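Local coordinates for protein Ent-copalyl diphosphate synthase (Streptomyces platensis, PDB 5BP8) that belongs to the terpene cyclase family, with a mainly helical chain that includes a squalene-hopene cyclase type domain, at residues Thr192-Thr197 with His496-Tyr501. Residues are numbered along the deposited sequence; the frame is centred on the assembly and turned at random.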
loop_
_atom_site.group_PDB
_atom_site.type_symbol
_atom_site.label_atom_id
_atom_site.label_comp_id
_atom_site.label_asym_id
_atom_site.label_seq_id
_atom_site.Cartn_x
_atom_site.Cartn_y
_atom_site.Cartn_z
ATOM N N THR A 192 11.240 6.521 -3.394
ATOM C CA THR A 192 11.092 6.738 -4.828
ATOM C C THR A 192 12.408 7.189 -5.505
ATOM O O THR A 192 12.421 7.770 -6.603
ATOM C CB THR A 192 9.886 7.654 -5.134
ATOM O OG1 THR A 192 9.628 7.683 -6.555
ATOM C CG2 THR A 192 10.061 8.992 -4.666
ATOM N N LEU A 193 13.521 6.846 -4.874
ATOM C CA LEU A 193 14.825 7.270 -5.363
ATOM C C LEU A 193 15.034 6.923 -6.851
ATOM O O LEU A 193 15.635 7.702 -7.585
ATOM C CB LEU A 193 15.949 6.659 -4.532
ATOM C CG LEU A 193 17.403 6.910 -4.976
ATOM C CD1 LEU A 193 17.738 8.394 -4.949
ATOM C CD2 LEU A 193 18.373 6.133 -4.085
ATOM N N GLU A 194 14.536 5.773 -7.276
ATOM C CA GLU A 194 14.795 5.275 -8.661
ATOM C C GLU A 194 14.184 6.159 -9.730
ATOM O O GLU A 194 14.562 6.100 -10.895
ATOM C CB GLU A 194 14.317 3.814 -8.818
ATOM C CG GLU A 194 12.825 3.614 -9.096
ATOM C CD GLU A 194 11.927 3.710 -7.868
ATOM O OE1 GLU A 194 12.423 4.053 -6.754
ATOM O OE2 GLU A 194 10.711 3.415 -8.022
ATOM N N ALA A 195 13.191 6.960 -9.351
ATOM C CA ALA A 195 12.625 7.944 -10.259
ATOM C C ALA A 195 13.552 9.135 -10.448
ATOM O O ALA A 195 13.562 9.739 -11.511
ATOM C CB ALA A 195 11.297 8.434 -9.739
ATOM N N VAL A 196 14.307 9.459 -9.408
ATOM C CA VAL A 196 15.239 10.552 -9.419
ATOM C C VAL A 196 16.495 10.171 -10.201
ATOM O O VAL A 196 16.983 10.970 -11.008
ATOM C CB VAL A 196 15.584 10.976 -7.978
ATOM C CG1 VAL A 196 16.556 12.130 -7.972
ATOM C CG2 VAL A 196 14.307 11.351 -7.221
ATOM N N THR A 197 16.985 8.956 -9.994
ATOM C CA THR A 197 18.189 8.487 -10.631
ATOM C C THR A 197 18.185 6.985 -10.740
ATOM O O THR A 197 17.697 6.320 -9.843
ATOM C CB THR A 197 19.473 8.926 -9.862
ATOM O OG1 THR A 197 20.647 8.465 -10.573
ATOM C CG2 THR A 197 19.502 8.387 -8.455
ATOM N N HIS A 496 -2.373 1.978 -1.932
ATOM C CA HIS A 496 -1.532 2.816 -2.799
ATOM C C HIS A 496 -0.051 2.776 -2.444
ATOM O O HIS A 496 0.338 3.043 -1.295
ATOM C CB HIS A 496 -1.984 4.274 -2.794
ATOM C CG HIS A 496 -3.256 4.514 -3.541
ATOM N ND1 HIS A 496 -3.880 5.739 -3.558
ATOM C CD2 HIS A 496 -4.040 3.686 -4.269
ATOM C CE1 HIS A 496 -4.995 5.658 -4.273
ATOM N NE2 HIS A 496 -5.103 4.428 -4.734
ATOM N N ASP A 497 0.791 2.443 -3.426
ATOM C CA ASP A 497 2.213 2.782 -3.313
ATOM C C ASP A 497 2.720 3.186 -4.702
ATOM O O ASP A 497 2.240 4.166 -5.267
ATOM C CB ASP A 497 3.029 1.682 -2.604
ATOM C CG ASP A 497 4.473 2.091 -2.400
ATOM O OD1 ASP A 497 4.714 3.292 -2.145
ATOM O OD2 ASP A 497 5.387 1.277 -2.612
ATOM N N LYS A 498 3.675 2.474 -5.279
ATOM C CA LYS A 498 4.096 2.787 -6.617
ATOM C C LYS A 498 2.977 2.418 -7.578
ATOM O O LYS A 498 2.543 3.243 -8.385
ATOM C CB LYS A 498 5.389 1.988 -6.974
ATOM C CG LYS A 498 6.620 2.382 -6.164
ATOM C CD LYS A 498 7.189 3.717 -6.593
ATOM C CE LYS A 498 8.252 4.206 -5.618
ATOM N NZ LYS A 498 9.427 3.304 -5.619
ATOM N N ASP A 499 2.561 1.158 -7.523
ATOM C CA ASP A 499 1.300 0.718 -8.125
ATOM C C ASP A 499 0.371 0.518 -6.921
ATOM O O ASP A 499 0.244 1.449 -6.107
ATOM C CB ASP A 499 1.374 -0.450 -9.168
ATOM C CG ASP A 499 2.225 -1.708 -8.748
ATOM O OD1 ASP A 499 2.522 -1.936 -7.554
ATOM O OD2 ASP A 499 2.577 -2.515 -9.692
ATOM N N ILE A 500 -0.295 -0.618 -6.814
ATOM C CA ILE A 500 -1.143 -0.935 -5.645
ATOM C C ILE A 500 -0.740 -2.319 -5.125
ATOM O O ILE A 500 -0.446 -3.239 -5.914
ATOM C CB ILE A 500 -2.659 -0.862 -5.921
ATOM C CG1 ILE A 500 -3.079 -1.514 -7.256
ATOM C CG2 ILE A 500 -3.098 0.593 -5.915
ATOM C CD1 ILE A 500 -4.551 -1.325 -7.603
ATOM N N TYR A 501 -0.636 -2.436 -3.801
ATOM C CA TYR A 501 -0.098 -3.605 -3.147
ATOM C C TYR A 501 -1.053 -4.257 -2.188
ATOM O O TYR A 501 -2.004 -3.615 -1.712
ATOM C CB TYR A 501 1.205 -3.253 -2.413
ATOM C CG TYR A 501 1.082 -2.414 -1.160
ATOM C CD1 TYR A 501 1.154 -1.011 -1.210
ATOM C CD2 TYR A 501 0.953 -3.017 0.094
ATOM C CE1 TYR A 501 1.039 -0.257 -0.067
ATOM C CE2 TYR A 501 0.861 -2.259 1.243
ATOM C CZ TYR A 501 0.930 -0.887 1.165
ATOM O OH TYR A 501 0.831 -0.139 2.333
#
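K498 reaches from the turn of a small β-hairpin to E194, a residue of the short helix 193-196, and joins it in a buried salt bridge, a compact illustration of how one lysine can tie together parts of a chain some 300 residues apart. K498 NZ stands 2.7 Å from E194 OE2 and is hydrogen-bonded to it on the syn side of the carboxylate; the other oxygen, E194 OE1, lies farther from K498 NZ at 3.3 Å, so the grip is lopsided. The glutamate is folded back on itself: chi1 of 82° sets CG between the backbone N and the carbonyl carbon, and a bend at chi2 (-80°) turns the carboxylate back until E194 OE1 is 2.8 Å from E194 N. The lysine comes from the opposite direction, its chain bent at chi2 and at chi4, the latter turning the ammonium group aside at its end.

Van der Waals contact is slight. The CE methylene of K498 rests 3.8 Å from T192 CB and 3.9 Å from T192 OG1, while V130 of helix 127-144 touches both of these side chains.

Further polar bonds fix the two ends. K498 NZ also donates to the carbonyl O of H191, whose imidazole in turn binds the carboxylate of D497 as a neighbouring tie, and E194 OE2 is shared with the hydroxyl of Y32 from helix 31-40. Within the hairpin turn, D497 N bonds to D499 O at 2.9 Å.

Between the two segments the link is thus the K498 side chain. Its ammonium group is held by both a carboxylate and a backbone carbonyl, and E194 OE2 by both an ammonium and a phenol, which fixes the buried pair at both ends.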